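PDB 1XAU: B- and T-lymphocyte attenuator from Mus musculus, which acts as an inhibitory receptor on lymphocytes, damping antigen receptor signalling through the phosphatases SHP-1 and SHP-2 and binding the herpesvirus entry mediator TNFRSF14. Local coordinates for residues L31-P45 with W70-K84. Sequence-based numbering, arbitrary orientation.
Sequences LFKIECPVKYCVHRP and WEENRSVPVFVLHFK
The R44 side chain starts out extended, with CG opposite the main-chain N (chi1 -167°), and then turns at chi3 (85°), which lays its guanidinium flat over the indole of W70. The two planes are almost parallel, 2° apart, and CZ of R44 sits 3.5 Å above the centroid of the W70 five-membered ring, a cation-pi stack; CD of R44 covers the six-membered ring in a CH-pi contact. Arginine suits this place because its flat cation can stack while its edge stays accessible to a carboxylate: E72 OE2 lies near the guanidinium plane, in a salt bridge with NH1 of R44 (3.1 Å). V38 meets the far end of the indole, its CG2 3.6 Å from CH2 of W70, and F79 CD1 lies against the ring face opposite R44.

Beyond this stack, strands 32-39 and 78-83 run antiparallel. F32 with F83, I34 with L81 and C36 with F79 are hydrogen-bonded pairs, and V38 N adds a bond of 2.9 Å to P77 O. Proline fits at 37, a non-hydrogen-bonded position, since its missing N-H is not needed by V78. I34, C36, F79 and L81 face inward onto W49, as buried apolar side chains should, with I34 CG1 3.8 Å from L81 CB.

On the other face, K33, its chain extended beyond CG, carries NZ to a salt bridge with E71 OE2 (3.4 Å), whose hydrogen bond is weak. E35 and R74 join this charged network, although their modelled approach is too short for its details to be trusted; a water accepts from K33 NZ, and less surely from R74 NH2.

C36 bonded to C96 ties this sheet to its partner, the intersheet disulfide characteristic of the immunoglobulin beta-sandwich, here the receptor's extracellular domain.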
loop_
_atom_site.group_PDB
_atom_site.type_symbol
_atom_site.label_atom_id
_atom_site.label_comp_id
_atom_site.label_asym_id
_atom_site.label_seq_id
_atom_site.Cartn_x
_atom_site.Cartn_y
_atom_site.Cartn_z
ATOM N N LEU A 31 -7.958 -11.654 8.163
ATOM C CA LEU A 31 -6.592 -10.997 8.200
ATOM C C LEU A 31 -6.412 -10.725 6.705
ATOM O O LEU A 31 -6.536 -11.657 5.918
ATOM C CB LEU A 31 -5.505 -11.986 8.620
ATOM C CG LEU A 31 -5.086 -11.790 10.089
ATOM C CD1 LEU A 31 -6.232 -11.460 10.904
ATOM C CD2 LEU A 31 -4.279 -12.962 10.600
ATOM N N PHE A 32 -6.062 -9.519 6.277
ATOM C CA PHE A 32 -5.989 -9.267 4.813
ATOM C C PHE A 32 -4.801 -8.356 4.563
ATOM O O PHE A 32 -4.399 -7.605 5.457
ATOM C CB PHE A 32 -7.254 -8.524 4.370
ATOM C CG PHE A 32 -7.344 -8.252 2.840
ATOM C CD1 PHE A 32 -7.784 -9.268 1.985
ATOM C CD2 PHE A 32 -7.054 -7.002 2.316
ATOM C CE1 PHE A 32 -7.934 -9.022 0.569
ATOM C CE2 PHE A 32 -7.207 -6.759 0.883
ATOM C CZ PHE A 32 -7.634 -7.776 0.058
ATOM N N LYS A 33 -4.190 -8.423 3.384
ATOM C CA LYS A 33 -3.108 -7.515 3.134
ATOM C C LYS A 33 -3.103 -6.978 1.701
ATOM O O LYS A 33 -3.706 -7.617 0.797
ATOM C CB LYS A 33 -1.754 -8.199 3.344
ATOM C CG LYS A 33 -1.482 -9.464 2.459
ATOM C CD LYS A 33 -0.076 -10.075 2.743
ATOM C CE LYS A 33 0.000 -11.438 1.949
ATOM N NZ LYS A 33 1.355 -12.161 1.824
ATOM N N ILE A 34 -2.521 -5.784 1.509
ATOM C CA ILE A 34 -2.301 -5.303 0.151
ATOM C C ILE A 34 -0.816 -5.023 0.023
ATOM O O ILE A 34 -0.094 -4.813 1.002
ATOM C CB ILE A 34 -3.129 -4.095 -0.215
ATOM C CG1 ILE A 34 -2.887 -2.991 0.745
ATOM C CG2 ILE A 34 -4.629 -4.539 -0.267
ATOM C CD1 ILE A 34 -3.806 -1.736 0.413
ATOM N N GLU A 35 -0.351 -5.078 -1.208
ATOM C CA GLU A 35 1.080 -5.033 -1.432
ATOM C C GLU A 35 1.488 -3.955 -2.390
ATOM O O GLU A 35 0.820 -3.744 -3.397
ATOM C CB GLU A 35 1.469 -6.356 -2.081
ATOM C CG GLU A 35 1.193 -7.576 -1.193
ATOM C CD GLU A 35 1.708 -8.855 -1.800
ATOM O OE1 GLU A 35 2.106 -8.916 -3.015
ATOM O OE2 GLU A 35 1.731 -9.819 -1.037
ATOM N N CYS A 36 2.684 -3.433 -2.151
ATOM C CA CYS A 36 3.250 -2.398 -3.042
ATOM C C CYS A 36 4.642 -2.853 -3.453
ATOM O O CYS A 36 5.575 -2.690 -2.680
ATOM C CB CYS A 36 3.270 -1.099 -2.250
ATOM S SG CYS A 36 4.256 0.313 -2.841
ATOM N N PRO A 37 4.793 -3.494 -4.612
ATOM C CA PRO A 37 6.140 -3.942 -5.052
ATOM C C PRO A 37 7.022 -2.670 -5.231
ATOM O O PRO A 37 6.553 -1.651 -5.754
ATOM C CB PRO A 37 5.859 -4.600 -6.388
ATOM C CG PRO A 37 4.521 -5.101 -6.282
ATOM C CD PRO A 37 3.774 -3.941 -5.596
ATOM N N VAL A 38 8.272 -2.705 -4.808
ATOM C CA VAL A 38 9.147 -1.535 -4.907
ATOM C C VAL A 38 10.449 -1.877 -5.591
ATOM O O VAL A 38 11.197 -2.778 -5.101
ATOM C CB VAL A 38 9.505 -0.966 -3.493
ATOM C CG1 VAL A 38 10.298 0.340 -3.598
ATOM C CG2 VAL A 38 8.161 -0.714 -2.671
ATOM N N LYS A 39 10.712 -1.210 -6.711
ATOM C CA LYS A 39 11.990 -1.405 -7.414
ATOM C C LYS A 39 12.925 -0.250 -6.964
ATOM O O LYS A 39 12.571 0.903 -7.027
ATOM C CB LYS A 39 11.806 -1.310 -8.940
ATOM C CG LYS A 39 13.138 -1.511 -9.716
ATOM C CD LYS A 39 12.903 -1.262 -11.236
ATOM C CE LYS A 39 14.108 -1.666 -12.087
ATOM N NZ LYS A 39 15.410 -1.037 -11.637
ATOM N N TYR A 40 14.110 -0.544 -6.458
ATOM C CA TYR A 40 14.982 0.562 -6.067
ATOM C C TYR A 40 16.391 0.139 -6.442
ATOM O O TYR A 40 16.587 -1.040 -6.786
ATOM C CB TYR A 40 14.833 0.934 -4.588
ATOM C CG TYR A 40 15.162 -0.148 -3.623
ATOM C CD1 TYR A 40 16.462 -0.304 -3.119
ATOM C CD2 TYR A 40 14.168 -0.987 -3.157
ATOM C CE1 TYR A 40 16.745 -1.309 -2.146
ATOM C CE2 TYR A 40 14.417 -1.949 -2.215
ATOM C CZ TYR A 40 15.707 -2.106 -1.707
ATOM O OH TYR A 40 15.868 -3.063 -0.731
ATOM N N CYS A 41 17.307 1.095 -6.420
ATOM C CA CYS A 41 18.651 0.881 -6.904
ATOM C C CYS A 41 19.709 0.617 -5.870
ATOM O O CYS A 41 20.455 -0.333 -6.023
ATOM C CB CYS A 41 19.041 2.049 -7.819
ATOM S SG CYS A 41 17.674 2.254 -9.054
ATOM N N VAL A 42 19.761 1.425 -4.833
ATOM C CA VAL A 42 20.773 1.185 -3.829
ATOM C C VAL A 42 20.064 1.029 -2.500
ATOM O O VAL A 42 19.900 -0.091 -2.035
ATOM C CB VAL A 42 21.788 2.339 -3.886
ATOM C CG1 VAL A 42 22.820 2.187 -2.767
ATOM C CG2 VAL A 42 22.478 2.260 -5.239
ATOM N N HIS A 43 19.600 2.122 -1.915
ATOM C CA HIS A 43 18.935 2.035 -0.631
ATOM C C HIS A 43 17.423 2.014 -0.736
ATOM O O HIS A 43 16.876 2.612 -1.636
ATOM C CB HIS A 43 19.376 3.207 0.208
ATOM C CG HIS A 43 20.832 3.149 0.528
ATOM N ND1 HIS A 43 21.709 4.178 0.233
ATOM C CD2 HIS A 43 21.570 2.153 1.079
ATOM C CE1 HIS A 43 22.926 3.814 0.613
ATOM N NE2 HIS A 43 22.870 2.597 1.127
ATOM N N ARG A 44 16.799 1.308 0.194
ATOM C CA ARG A 44 15.344 1.140 0.207
ATOM C C ARG A 44 14.692 2.436 0.603
ATOM O O ARG A 44 15.044 3.106 1.613
ATOM C CB ARG A 44 14.993 -0.024 1.160
ATOM C CG ARG A 44 13.580 -0.510 1.059
ATOM C CD ARG A 44 13.555 -1.877 1.787
ATOM N NE ARG A 44 13.367 -1.569 3.191
ATOM C CZ ARG A 44 13.302 -2.489 4.156
ATOM N NH1 ARG A 44 13.396 -3.786 3.833
ATOM N NH2 ARG A 44 13.189 -2.092 5.429
ATOM N N PRO A 45 13.735 2.874 -0.190
ATOM C CA PRO A 45 13.063 4.145 0.159
ATOM C C PRO A 45 12.111 4.003 1.385
ATOM O O PRO A 45 11.769 2.909 1.706
ATOM C CB PRO A 45 12.255 4.481 -1.117
ATOM C CG PRO A 45 12.091 3.191 -1.768
ATOM C CD PRO A 45 13.389 2.429 -1.548
ATOM N N TRP A 70 7.947 -5.281 5.390
ATOM C CA TRP A 70 8.617 -5.443 4.115
ATOM C C TRP A 70 8.798 -6.950 3.895
ATOM O O TRP A 70 9.128 -7.684 4.821
ATOM C CB TRP A 70 9.975 -4.714 4.083
ATOM C CG TRP A 70 9.865 -3.304 3.828
ATOM C CD1 TRP A 70 9.775 -2.321 4.746
ATOM C CD2 TRP A 70 9.929 -2.673 2.547
ATOM N NE1 TRP A 70 9.811 -1.093 4.123
ATOM C CE2 TRP A 70 9.902 -1.286 2.768
ATOM C CE3 TRP A 70 10.021 -3.151 1.236
ATOM C CZ2 TRP A 70 9.970 -0.351 1.724
ATOM C CZ3 TRP A 70 10.078 -2.205 0.169
ATOM C CH2 TRP A 70 10.056 -0.839 0.423
ATOM N N GLU A 71 8.530 -7.433 2.687
ATOM C CA GLU A 71 8.744 -8.836 2.392
ATOM C C GLU A 71 9.841 -8.910 1.329
ATOM O O GLU A 71 9.806 -8.168 0.332
ATOM C CB GLU A 71 7.481 -9.492 1.847
ATOM C CG GLU A 71 6.297 -9.433 2.754
ATOM C CD GLU A 71 5.109 -10.254 2.201
ATOM O OE1 GLU A 71 5.277 -10.922 1.136
ATOM O OE2 GLU A 71 4.006 -10.232 2.831
ATOM N N GLU A 72 10.819 -9.791 1.592
ATOM C CA GLU A 72 11.958 -10.049 0.703
ATOM C C GLU A 72 11.865 -11.477 0.154
ATOM O O GLU A 72 12.699 -11.908 -0.638
ATOM C CB GLU A 72 13.295 -9.837 1.447
ATOM C CG GLU A 72 13.541 -8.342 1.811
ATOM C CD GLU A 72 13.125 -7.963 3.246
ATOM O OE1 GLU A 72 12.325 -8.710 3.875
ATOM O OE2 GLU A 72 13.591 -6.897 3.745
ATOM N N ASN A 73 10.835 -12.202 0.579
ATOM C CA ASN A 73 10.580 -13.582 0.102
ATOM C C ASN A 73 10.130 -13.531 -1.369
ATOM O O ASN A 73 9.337 -14.376 -1.796
ATOM C CB ASN A 73 9.439 -14.229 0.903
ATOM C CG ASN A 73 8.115 -13.502 0.699
ATOM O OD1 ASN A 73 8.048 -12.523 -0.071
ATOM N ND2 ASN A 73 7.058 -13.965 1.367
ATOM N N ARG A 74 10.599 -12.535 -2.133
ATOM C CA ARG A 74 10.189 -12.416 -3.536
ATOM C C ARG A 74 11.279 -11.905 -4.463
ATOM O O ARG A 74 12.392 -11.603 -4.042
ATOM C CB ARG A 74 8.989 -11.482 -3.671
ATOM C CG ARG A 74 7.896 -11.755 -2.705
ATOM C CD ARG A 74 6.677 -10.966 -3.055
ATOM N NE ARG A 74 5.553 -11.426 -2.250
ATOM C CZ ARG A 74 4.546 -10.654 -1.846
ATOM N NH1 ARG A 74 4.504 -9.370 -2.169
ATOM N NH2 ARG A 74 3.577 -11.173 -1.109
ATOM N N SER A 75 10.939 -11.811 -5.740
ATOM C CA SER A 75 11.875 -11.335 -6.762
ATOM C C SER A 75 12.127 -9.832 -6.541
ATOM O O SER A 75 13.279 -9.352 -6.568
ATOM C CB SER A 75 11.263 -11.582 -8.146
ATOM O OG SER A 75 9.866 -11.318 -8.070
ATOM N N VAL A 76 11.036 -9.115 -6.297
ATOM C CA VAL A 76 11.075 -7.690 -6.020
ATOM C C VAL A 76 10.638 -7.461 -4.552
ATOM O O VAL A 76 9.711 -8.112 -4.078
ATOM C CB VAL A 76 10.099 -6.949 -6.968
ATOM C CG1 VAL A 76 9.979 -5.468 -6.560
ATOM C CG2 VAL A 76 10.603 -7.081 -8.426
ATOM N N PRO A 77 11.317 -6.574 -3.816
ATOM C CA PRO A 77 10.878 -6.367 -2.421
ATOM C C PRO A 77 9.439 -5.844 -2.489
ATOM O O PRO A 77 9.052 -5.217 -3.474
ATOM C CB PRO A 77 11.842 -5.301 -1.896
ATOM C CG PRO A 77 13.051 -5.406 -2.815
ATOM C CD PRO A 77 12.425 -5.660 -4.160
ATOM N N VAL A 78 8.656 -6.140 -1.455
ATOM C CA VAL A 78 7.281 -5.723 -1.418
ATOM C C VAL A 78 6.992 -5.039 -0.082
ATOM O O VAL A 78 7.371 -5.549 0.980
ATOM C CB VAL A 78 6.351 -6.938 -1.560
ATOM C CG1 VAL A 78 4.950 -6.458 -1.527
ATOM C CG2 VAL A 78 6.571 -7.650 -2.961
ATOM N N PHE A 79 6.418 -3.853 -0.146
ATOM C CA PHE A 79 6.006 -3.143 1.070
ATOM C C PHE A 79 4.541 -3.522 1.267
ATOM O O PHE A 79 3.759 -3.426 0.347
ATOM C CB PHE A 79 6.154 -1.626 0.876
ATOM C CG PHE A 79 5.848 -0.861 2.057
ATOM C CD1 PHE A 79 6.451 -1.163 3.270
ATOM C CD2 PHE A 79 4.964 0.242 1.962
ATOM C CE1 PHE A 79 6.175 -0.375 4.423
ATOM C CE2 PHE A 79 4.673 1.052 3.098
ATOM C CZ PHE A 79 5.274 0.726 4.330
ATOM N N VAL A 80 4.182 -3.978 2.450
ATOM C CA VAL A 80 2.868 -4.509 2.686
ATOM C C VAL A 80 2.084 -3.791 3.767
ATOM O O VAL A 80 2.681 -3.378 4.760
ATOM C CB VAL A 80 3.119 -5.947 3.154
ATOM C CG1 VAL A 80 1.844 -6.715 3.260
ATOM C CG2 VAL A 80 4.095 -6.598 2.143
ATOM N N LEU A 81 0.784 -3.669 3.567
ATOM C CA LEU A 81 -0.142 -3.093 4.549
ATOM C C LEU A 81 -0.970 -4.275 5.038
ATOM O O LEU A 81 -1.687 -4.932 4.251
ATOM C CB LEU A 81 -1.000 -2.000 3.884
ATOM C CG LEU A 81 -2.051 -1.432 4.853
ATOM C CD1 LEU A 81 -1.296 -0.603 5.961
ATOM C CD2 LEU A 81 -3.041 -0.543 4.063
ATOM N N HIS A 82 -0.970 -4.512 6.350
ATOM C CA HIS A 82 -1.692 -5.669 6.936
ATOM C C HIS A 82 -2.872 -5.205 7.771
ATOM O O HIS A 82 -2.691 -4.392 8.689
ATOM C CB HIS A 82 -0.792 -6.393 7.902
ATOM C CG HIS A 82 0.469 -6.902 7.290
ATOM N ND1 HIS A 82 0.590 -8.179 6.810
ATOM C CD2 HIS A 82 1.688 -6.326 7.162
ATOM C CE1 HIS A 82 1.842 -8.372 6.404
ATOM N NE2 HIS A 82 2.529 -7.270 6.610
ATOM N N PHE A 83 -4.054 -5.699 7.480
ATOM C CA PHE A 83 -5.240 -5.362 8.248
ATOM C C PHE A 83 -5.490 -6.584 9.168
ATOM O O PHE A 83 -5.700 -7.731 8.673
ATOM C CB PHE A 83 -6.460 -5.238 7.321
ATOM C CG PHE A 83 -6.339 -4.153 6.283
ATOM C CD1 PHE A 83 -6.997 -2.940 6.499
ATOM C CD2 PHE A 83 -5.596 -4.339 5.125
ATOM C CE1 PHE A 83 -6.911 -1.899 5.527
ATOM C CE2 PHE A 83 -5.484 -3.290 4.142
ATOM C CZ PHE A 83 -6.168 -2.066 4.377
ATOM N N LYS A 84 -5.533 -6.346 10.476
ATOM C CA LYS A 84 -5.646 -7.407 11.471
ATOM C C LYS A 84 -6.694 -7.049 12.510
ATOM O O LYS A 84 -6.349 -6.559 13.605
ATOM C CB LYS A 84 -4.283 -7.556 12.176
ATOM C CG LYS A 84 -4.202 -8.736 13.187
ATOM C CD LYS A 84 -2.771 -8.967 13.713
ATOM C CE LYS A 84 -2.798 -9.961 14.954
ATOM N NZ LYS A 84 -1.491 -10.794 15.110
HETATM O O HOH W 1 2.055 -13.872 -0.380
#